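Local structure of nucleosome assembly protein 1, putative (Plasmodium falciparum, 3FS3) at residues S236-H239 / F240-S243; P168-N172 / S173-K177; Q62-Y65 / Y66-S70. The protein probably acts as a histone chaperone of the NAP family, binding histones and taking part in nucleosome assembly. One frame throughout, in Å; residues are numbered along the deposited sequence.

From the N terminus, contact 3 (62-65 with 66-70) comes first, within the long helix 49-99, where it spans successive turns and faces the second subunit. Contact 2 (168-172 with 173-177) follows, where the loop after strand 158-164 enters strand 174-181. Contact 1 (236-239 with 240-243) is the last, a short turn between strand 192-197 and helix 260-289. All three are local and lie in series; none nests in or crosses another. Contacts 1 and 2 touch: Lys177 NZ lies 2.7 Å from Phe240 O, joining sheet to turn. Contact 3 is far off, its centre about 42 Å from that of contact 1.

Contact 1. Residues S236-H239 / F240-S243; sequences SFFH and FFTS
Phe237, Phe238 and Phe241 meet in the tightly packed part of this turn. Phe241 CE2 lies 4.0 Å from Phe238 CD1, the two side chains running side by side, and 4.1 Å from Phe237 CE2, which approaches at a slant. Phe237 keeps CG anti to its backbone N (chi1 165°), which brings its ring over to Phe240: the planes are almost parallel at 6°, yet the centroids stand 5.9 Å apart, so overlap is slight and it is Phe240 CB that covers one face of the Phe237 ring. The backbone turns in 3-10 fashion, with Phe241 N bonded to Phe238 O at 3.2 Å, the donor standing well above the carbonyl plane. Ser236 OG accepts from Phe238 N, an ST turn at the start.

The looser side holds partly exposed His239 and Thr242. Here Thr242 OG1 donates to His239 O across 2.8 Å, tying the chain back after the inverse gamma turn centred on Phe241.

The carboxylate of Asp133 in helix 131-137 is hydrogen-bonded to Ser236 OG and to Phe237 N. Phe238 rests on that helix, Phe241 meets Phe162 of strand 158-164 edge-to-face, and Phe240 packs against helix 260-289, so the turn touches the sheet and both helices.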
loop_
_atom_site.group_PDB
_atom_site.type_symbol
_atom_site.label_atom_id
_atom_site.label_comp_id
_atom_site.label_asym_id
_atom_site.label_seq_id
_atom_site.Cartn_x
_atom_site.Cartn_y
_atom_site.Cartn_z
ATOM N N SER A 236 5.461 -9.580 -25.981
ATOM C CA SER A 236 6.700 -8.827 -25.902
ATOM C C SER A 236 6.642 -7.781 -24.809
ATOM O O SER A 236 5.581 -7.219 -24.516
ATOM C CB SER A 236 6.982 -8.131 -27.227
ATOM O OG SER A 236 7.986 -7.143 -27.066
ATOM N N PHE A 237 7.794 -7.515 -24.210
ATOM C CA PHE A 237 7.870 -6.520 -23.166
ATOM C C PHE A 237 7.378 -5.170 -23.679
ATOM O O PHE A 237 6.764 -4.395 -22.953
ATOM C CB PHE A 237 9.315 -6.353 -22.694
ATOM C CG PHE A 237 9.531 -5.117 -21.883
ATOM C CD1 PHE A 237 9.020 -5.023 -20.593
ATOM C CD2 PHE A 237 10.200 -4.026 -22.420
ATOM C CE1 PHE A 237 9.175 -3.857 -19.848
ATOM C CE2 PHE A 237 10.359 -2.859 -21.683
ATOM C CZ PHE A 237 9.846 -2.773 -20.396
ATOM N N PHE A 238 7.656 -4.892 -24.944
ATOM C CA PHE A 238 7.296 -3.612 -25.522
ATOM C C PHE A 238 5.805 -3.326 -25.668
ATOM O O PHE A 238 5.405 -2.240 -26.094
ATOM C CB PHE A 238 8.077 -3.446 -26.827
ATOM C CG PHE A 238 9.562 -3.315 -26.599
ATOM C CD1 PHE A 238 10.135 -2.067 -26.364
ATOM C CD2 PHE A 238 10.373 -4.449 -26.528
ATOM C CE1 PHE A 238 11.500 -1.948 -26.055
ATOM C CE2 PHE A 238 11.733 -4.348 -26.222
ATOM C CZ PHE A 238 12.301 -3.092 -25.983
ATOM N N HIS A 239 4.983 -4.293 -25.273
ATOM C CA HIS A 239 3.539 -4.110 -25.297
ATOM C C HIS A 239 3.224 -3.184 -24.128
ATOM O O HIS A 239 2.113 -2.679 -24.001
ATOM C CB HIS A 239 2.823 -5.449 -25.124
ATOM C CG HIS A 239 2.578 -6.166 -26.414
ATOM N ND1 HIS A 239 2.849 -7.505 -26.586
ATOM C CD2 HIS A 239 2.079 -5.727 -27.593
ATOM C CE1 HIS A 239 2.530 -7.861 -27.819
ATOM N NE2 HIS A 239 2.061 -6.801 -28.450
ATOM N N PHE A 240 4.227 -2.979 -23.277
ATOM C CA PHE A 240 4.122 -2.101 -22.119
ATOM C C PHE A 240 3.818 -0.684 -22.601
ATOM O O PHE A 240 3.110 0.075 -21.946
ATOM C CB PHE A 240 5.453 -2.102 -21.353
ATOM C CG PHE A 240 5.496 -1.148 -20.184
ATOM C CD1 PHE A 240 4.959 -1.506 -18.952
ATOM C CD2 PHE A 240 6.093 0.105 -20.316
ATOM C CE1 PHE A 240 5.014 -0.632 -17.860
ATOM C CE2 PHE A 240 6.154 0.991 -19.228
ATOM C CZ PHE A 240 5.613 0.618 -17.996
ATOM N N PHE A 241 4.367 -0.324 -23.750
ATOM C CA PHE A 241 4.150 1.014 -24.281
ATOM C C PHE A 241 2.867 1.081 -25.100
ATOM O O PHE A 241 2.868 1.439 -26.275
ATOM C CB PHE A 241 5.376 1.430 -25.092
ATOM C CG PHE A 241 6.645 1.447 -24.276
ATOM C CD1 PHE A 241 6.938 2.528 -23.452
ATOM C CD2 PHE A 241 7.521 0.363 -24.303
ATOM C CE1 PHE A 241 8.078 2.536 -22.666
ATOM C CE2 PHE A 241 8.664 0.355 -23.522
ATOM C CZ PHE A 241 8.947 1.447 -22.699
ATOM N N THR A 242 1.767 0.722 -24.441
ATOM C CA THR A 242 0.440 0.726 -25.039
ATOM C C THR A 242 -0.444 1.600 -24.157
ATOM O O THR A 242 -0.495 1.412 -22.940
ATOM C CB THR A 242 -0.151 -0.710 -25.105
ATOM O OG1 THR A 242 0.575 -1.490 -26.064
ATOM C CG2 THR A 242 -1.615 -0.671 -25.502
ATOM N N SER A 243 -1.128 2.564 -24.770
ATOM C CA SER A 243 -2.002 3.473 -24.034
ATOM C C SER A 243 -3.334 2.821 -23.665
ATOM O O SER A 243 -3.931 2.100 -24.468
ATOM C CB SER A 243 -2.271 4.736 -24.860
ATOM O OG SER A 243 -1.071 5.433 -25.142
#

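Contact 2. Residues P168-N172 / S173-K177; sequences PFFSN and SVLTK
Leu175 reaches back from the start of its strand, and its two methyl branches divide the contact between Phe170 and Asn172. Phe170 and Leu175 come from opposite directions: Leu175 CD1 stands 3.9 Å from Phe170 CZ and 4.1 Å from Phe170 CE2, an oblique approach to the far end of the ring. A chi1 of 54° sets Phe170 CG between its own backbone N and carbonyl carbon, and from there the ring extends toward the leucine. Its edge also faces Asn172 O, which lies in the ring plane.

The other branch meets Asn172 at about a right angle. Leu175 CD2 is 3.5 Å from Asn172 CB and 3.6 Å from Asn172 CG, so the contact falls on the CB methylene and the amide carbon CG. The amide's polar atoms are engaged by the same chain just after strand 192-197, OD1 accepting from Asp201 N and ND2 donating to Val199 O; these two bonds fix the rotation of the group while its CB and CG serve the leucine. No hydrogen bond joins the two segments, and the meeting of Phe170 with Leu175 is purely apolar.

The loop thus folds onto the first residues of strand 174-181. Phe170 packs on Ile136 of helix 131-137 and meets Phe164 edge-to-face, while Ser173 and Leu175 make backbone hydrogen bonds to strand 158-164.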
loop_
_atom_site.group_PDB
_atom_site.type_symbol
_atom_site.label_atom_id
_atom_site.label_comp_id
_atom_site.label_asym_id
_atom_site.label_seq_id
_atom_site.Cartn_x
_atom_site.Cartn_y
_atom_site.Cartn_z
ATOM N N PRO A 168 19.205 -0.430 -34.080
ATOM C CA PRO A 168 18.591 -0.856 -35.342
ATOM C C PRO A 168 17.124 -1.267 -35.279
ATOM O O PRO A 168 16.565 -1.745 -36.269
ATOM C CB PRO A 168 19.500 -2.005 -35.778
ATOM C CG PRO A 168 19.834 -2.655 -34.458
ATOM C CD PRO A 168 20.101 -1.472 -33.544
ATOM N N PHE A 169 16.490 -1.061 -34.131
ATOM C CA PHE A 169 15.095 -1.459 -33.965
ATOM C C PHE A 169 14.093 -0.322 -34.111
ATOM O O PHE A 169 13.078 -0.470 -34.791
ATOM C CB PHE A 169 14.937 -2.149 -32.614
ATOM C CG PHE A 169 15.740 -3.401 -32.500
ATOM C CD1 PHE A 169 15.306 -4.578 -33.113
ATOM C CD2 PHE A 169 16.956 -3.399 -31.831
ATOM C CE1 PHE A 169 16.078 -5.741 -33.066
ATOM C CE2 PHE A 169 17.738 -4.556 -31.775
ATOM C CZ PHE A 169 17.295 -5.732 -32.397
ATOM N N PHE A 170 14.365 0.808 -33.465
ATOM C CA PHE A 170 13.489 1.963 -33.573
ATOM C C PHE A 170 14.319 3.225 -33.442
ATOM O O PHE A 170 15.420 3.188 -32.898
ATOM C CB PHE A 170 12.369 1.917 -32.519
ATOM C CG PHE A 170 12.849 1.750 -31.107
ATOM C CD1 PHE A 170 13.529 2.777 -30.459
ATOM C CD2 PHE A 170 12.579 0.572 -30.405
ATOM C CE1 PHE A 170 13.929 2.636 -29.133
ATOM C CE2 PHE A 170 12.976 0.420 -29.076
ATOM C CZ PHE A 170 13.652 1.458 -28.440
ATOM N N SER A 171 13.800 4.335 -33.955
ATOM C CA SER A 171 14.529 5.600 -33.924
ATOM C C SER A 171 14.407 6.389 -32.621
ATOM O O SER A 171 15.270 7.204 -32.315
ATOM C CB SER A 171 14.074 6.486 -35.090
ATOM O OG SER A 171 12.674 6.718 -35.033
ATOM N N ASN A 172 13.338 6.150 -31.868
ATOM C CA ASN A 172 13.098 6.859 -30.607
ATOM C C ASN A 172 14.322 6.807 -29.710
ATOM O O ASN A 172 14.876 5.730 -29.466
ATOM C CB ASN A 172 11.923 6.238 -29.845
ATOM C CG ASN A 172 10.717 5.999 -30.719
ATOM O OD1 ASN A 172 10.703 5.078 -31.536
ATOM N ND2 ASN A 172 9.696 6.833 -30.564
ATOM N N SER A 173 14.746 7.962 -29.214
ATOM C CA SER A 173 15.893 7.986 -28.324
ATOM C C SER A 173 15.354 7.766 -26.916
ATOM O O SER A 173 16.104 7.440 -26.003
ATOM C CB SER A 173 16.627 9.331 -28.409
ATOM O OG SER A 173 15.901 10.335 -27.729
ATOM N N VAL A 174 14.043 7.938 -26.748
ATOM C CA VAL A 174 13.399 7.752 -25.449
ATOM C C VAL A 174 11.963 7.251 -25.562
ATOM O O VAL A 174 11.187 7.752 -26.373
ATOM C CB VAL A 174 13.336 9.071 -24.645
ATOM C CG1 VAL A 174 12.702 8.817 -23.295
ATOM C CG2 VAL A 174 14.725 9.658 -24.481
ATOM N N LEU A 175 11.611 6.263 -24.745
ATOM C CA LEU A 175 10.247 5.744 -24.727
ATOM C C LEU A 175 9.703 6.019 -23.324
ATOM O O LEU A 175 10.318 5.624 -22.327
ATOM C CB LEU A 175 10.214 4.231 -25.008
ATOM C CG LEU A 175 10.669 3.730 -26.382
ATOM C CD1 LEU A 175 10.349 2.239 -26.501
ATOM C CD2 LEU A 175 9.962 4.511 -27.487
ATOM N N THR A 176 8.567 6.704 -23.239
ATOM C CA THR A 176 7.981 7.022 -21.942
ATOM C C THR A 176 6.600 6.417 -21.769
ATOM O O THR A 176 5.929 6.051 -22.735
ATOM C CB THR A 176 7.827 8.528 -21.744
ATOM O OG1 THR A 176 6.764 9.004 -22.577
ATOM C CG2 THR A 176 9.111 9.255 -22.106
ATOM N N LYS A 177 6.187 6.328 -20.514
ATOM C CA LYS A 177 4.888 5.798 -20.149
ATOM C C LYS A 177 4.405 6.697 -19.018
ATOM O O LYS A 177 5.062 6.806 -17.980
ATOM C CB LYS A 177 5.030 4.355 -19.662
ATOM C CG LYS A 177 3.716 3.670 -19.320
ATOM C CD LYS A 177 2.906 3.377 -20.561
ATOM C CE LYS A 177 1.592 2.676 -20.221
ATOM N NZ LYS A 177 1.752 1.234 -19.920
#

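Contact 3. Residues Q62-Y65 / Y66-S70; sequences QKEY and YDYES
The backbone is regular alpha helix, its i to i+4 bonds running from Tyr66 N to Gln62 O (3.0 Å), Asp67 N to Lys63 O, Tyr68 N to Glu64 O, and Glu69 N to Tyr65 O (2.8 Å).

Gln62 and Tyr66 meet along their side chains. The glutamine chain bends at chi2 (62°) and brings Gln62 CG to 3.4 Å from Tyr66 CE2, the approach on which the contact rests; beyond it, one end of the amide reaches over a face near the ring's rim, the group steeply inclined to it. Tyr66 OH is hydrogen-bonded to Asp287 of the second subunit, which ties down the far end of the ring.

On the exposed side, Lys63 also bends at chi2 and passes Asp67 obliquely. The salt bridge is long: Lys63 NZ is 3.6 Å from Asp67 OD1, and the methylene Lys63 CE is slightly nearer to that oxygen. Glu69 keeps an extended chain that places Glu69 OE2 3.4 Å from Tyr65 CE2, at the ring edge and near its plane, with carboxylate and ring turned 76° apart. The same OE2 is hydrogen-bonded by Tyr284 of the second subunit. Glu64 and Tyr68 run alongside one another, Glu64 OE2 being 3.7 Å from Tyr68 CE2, while Glu64 OE1 makes a salt bridge to Lys93 of the second subunit.

Long helix 49-99 carries all these residues. Tyr65 meets Tyr87 of the second subunit and packs on its Pro283, and Glu64 and Tyr68 rest on its Ile90, so this part of the helix lies against the partner's helices 49-99 and 260-289, as in the dimers of NAP proteins.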
loop_
_atom_site.group_PDB
_atom_site.type_symbol
_atom_site.label_atom_id
_atom_site.label_comp_id
_atom_site.label_asym_id
_atom_site.label_seq_id
_atom_site.Cartn_x
_atom_site.Cartn_y
_atom_site.Cartn_z
ATOM N N GLN A 62 -14.605 15.163 14.493
ATOM C CA GLN A 62 -14.206 14.568 13.223
ATOM C C GLN A 62 -13.603 15.637 12.312
ATOM O O GLN A 62 -12.663 15.366 11.560
ATOM C CB GLN A 62 -15.394 13.920 12.518
ATOM C CG GLN A 62 -14.990 13.214 11.233
ATOM C CD GLN A 62 -14.015 12.073 11.494
ATOM O OE1 GLN A 62 -12.989 11.946 10.821
ATOM N NE2 GLN A 62 -14.336 11.235 12.476
ATOM N N LYS A 63 -14.163 16.845 12.372
ATOM C CA LYS A 63 -13.659 17.954 11.573
ATOM C C LYS A 63 -12.230 18.237 12.019
ATOM O O LYS A 63 -11.366 18.560 11.205
ATOM C CB LYS A 63 -14.519 19.200 11.777
ATOM C CG LYS A 63 -13.928 20.453 11.144
ATOM C CD LYS A 63 -13.650 20.240 9.658
ATOM C CE LYS A 63 -12.951 21.443 9.035
ATOM N NZ LYS A 63 -12.720 21.248 7.577
ATOM N N GLU A 64 -11.989 18.106 13.322
ATOM C CA GLU A 64 -10.659 18.326 13.878
ATOM C C GLU A 64 -9.712 17.240 13.352
ATOM O O GLU A 64 -8.549 17.510 13.044
ATOM C CB GLU A 64 -10.710 18.275 15.408
ATOM C CG GLU A 64 -9.671 19.143 16.085
ATOM C CD GLU A 64 -9.538 18.871 17.568
ATOM O OE1 GLU A 64 -10.571 18.655 18.238
ATOM O OE2 GLU A 64 -8.393 18.889 18.070
ATOM N N TYR A 65 -10.207 16.008 13.256
ATOM C CA TYR A 65 -9.379 14.917 12.750
ATOM C C TYR A 65 -8.913 15.232 11.329
ATOM O O TYR A 65 -7.720 15.142 11.018
ATOM C CB TYR A 65 -10.147 13.593 12.729
ATOM C CG TYR A 65 -9.312 12.452 12.176
ATOM C CD1 TYR A 65 -8.514 11.676 13.018
ATOM C CD2 TYR A 65 -9.258 12.202 10.806
ATOM C CE1 TYR A 65 -7.683 10.688 12.513
ATOM C CE2 TYR A 65 -8.426 11.215 10.286
ATOM C CZ TYR A 65 -7.640 10.462 11.149
ATOM O OH TYR A 65 -6.813 9.479 10.653
ATOM N N TYR A 66 -9.862 15.596 10.472
ATOM C CA TYR A 66 -9.568 15.914 9.078
ATOM C C TYR A 66 -8.563 17.049 8.914
ATOM O O TYR A 66 -7.771 17.043 7.971
ATOM C CB TYR A 66 -10.860 16.242 8.324
ATOM C CG TYR A 66 -11.735 15.024 8.073
ATOM C CD1 TYR A 66 -11.191 13.849 7.541
ATOM C CD2 TYR A 66 -13.102 15.048 8.352
ATOM C CE1 TYR A 66 -11.989 12.727 7.295
ATOM C CE2 TYR A 66 -13.910 13.933 8.110
ATOM C CZ TYR A 66 -13.346 12.778 7.580
ATOM O OH TYR A 66 -14.134 11.681 7.326
ATOM N N ASP A 67 -8.592 18.017 9.828
ATOM C CA ASP A 67 -7.650 19.125 9.770
ATOM C C ASP A 67 -6.242 18.565 10.000
ATOM O O ASP A 67 -5.336 18.790 9.198
ATOM C CB ASP A 67 -7.975 20.185 10.833
ATOM C CG ASP A 67 -9.260 20.953 10.528
ATOM O OD1 ASP A 67 -9.523 21.239 9.335
ATOM O OD2 ASP A 67 -10.002 21.288 11.479
ATOM N N TYR A 68 -6.062 17.825 11.090
ATOM C CA TYR A 68 -4.762 17.240 11.381
ATOM C C TYR A 68 -4.329 16.304 10.258
ATOM O O TYR A 68 -3.172 16.315 9.847
ATOM C CB TYR A 68 -4.800 16.470 12.703
ATOM C CG TYR A 68 -4.617 17.345 13.914
ATOM C CD1 TYR A 68 -3.474 18.125 14.064
ATOM C CD2 TYR A 68 -5.579 17.393 14.910
ATOM C CE1 TYR A 68 -3.299 18.933 15.183
ATOM C CE2 TYR A 68 -5.413 18.193 16.031
ATOM C CZ TYR A 68 -4.270 18.960 16.162
ATOM O OH TYR A 68 -4.100 19.740 17.283
ATOM N N GLU A 69 -5.258 15.494 9.763
ATOM C CA GLU A 69 -4.930 14.569 8.692
ATOM C C GLU A 69 -4.444 15.305 7.437
ATOM O O GLU A 69 -3.539 14.834 6.754
ATOM C CB GLU A 69 -6.136 13.690 8.350
ATOM C CG GLU A 69 -5.824 12.615 7.310
ATOM C CD GLU A 69 -7.033 11.773 6.958
ATOM O OE1 GLU A 69 -8.008 12.327 6.411
ATOM O OE2 GLU A 69 -7.009 10.558 7.234
ATOM N N SER A 70 -5.045 16.453 7.130
ATOM C CA SER A 70 -4.629 17.223 5.962
ATOM C C SER A 70 -3.207 17.712 6.168
ATOM O O SER A 70 -2.410 17.739 5.237
ATOM C CB SER A 70 -5.540 18.427 5.744
ATOM O OG SER A 70 -6.857 18.008 5.460
#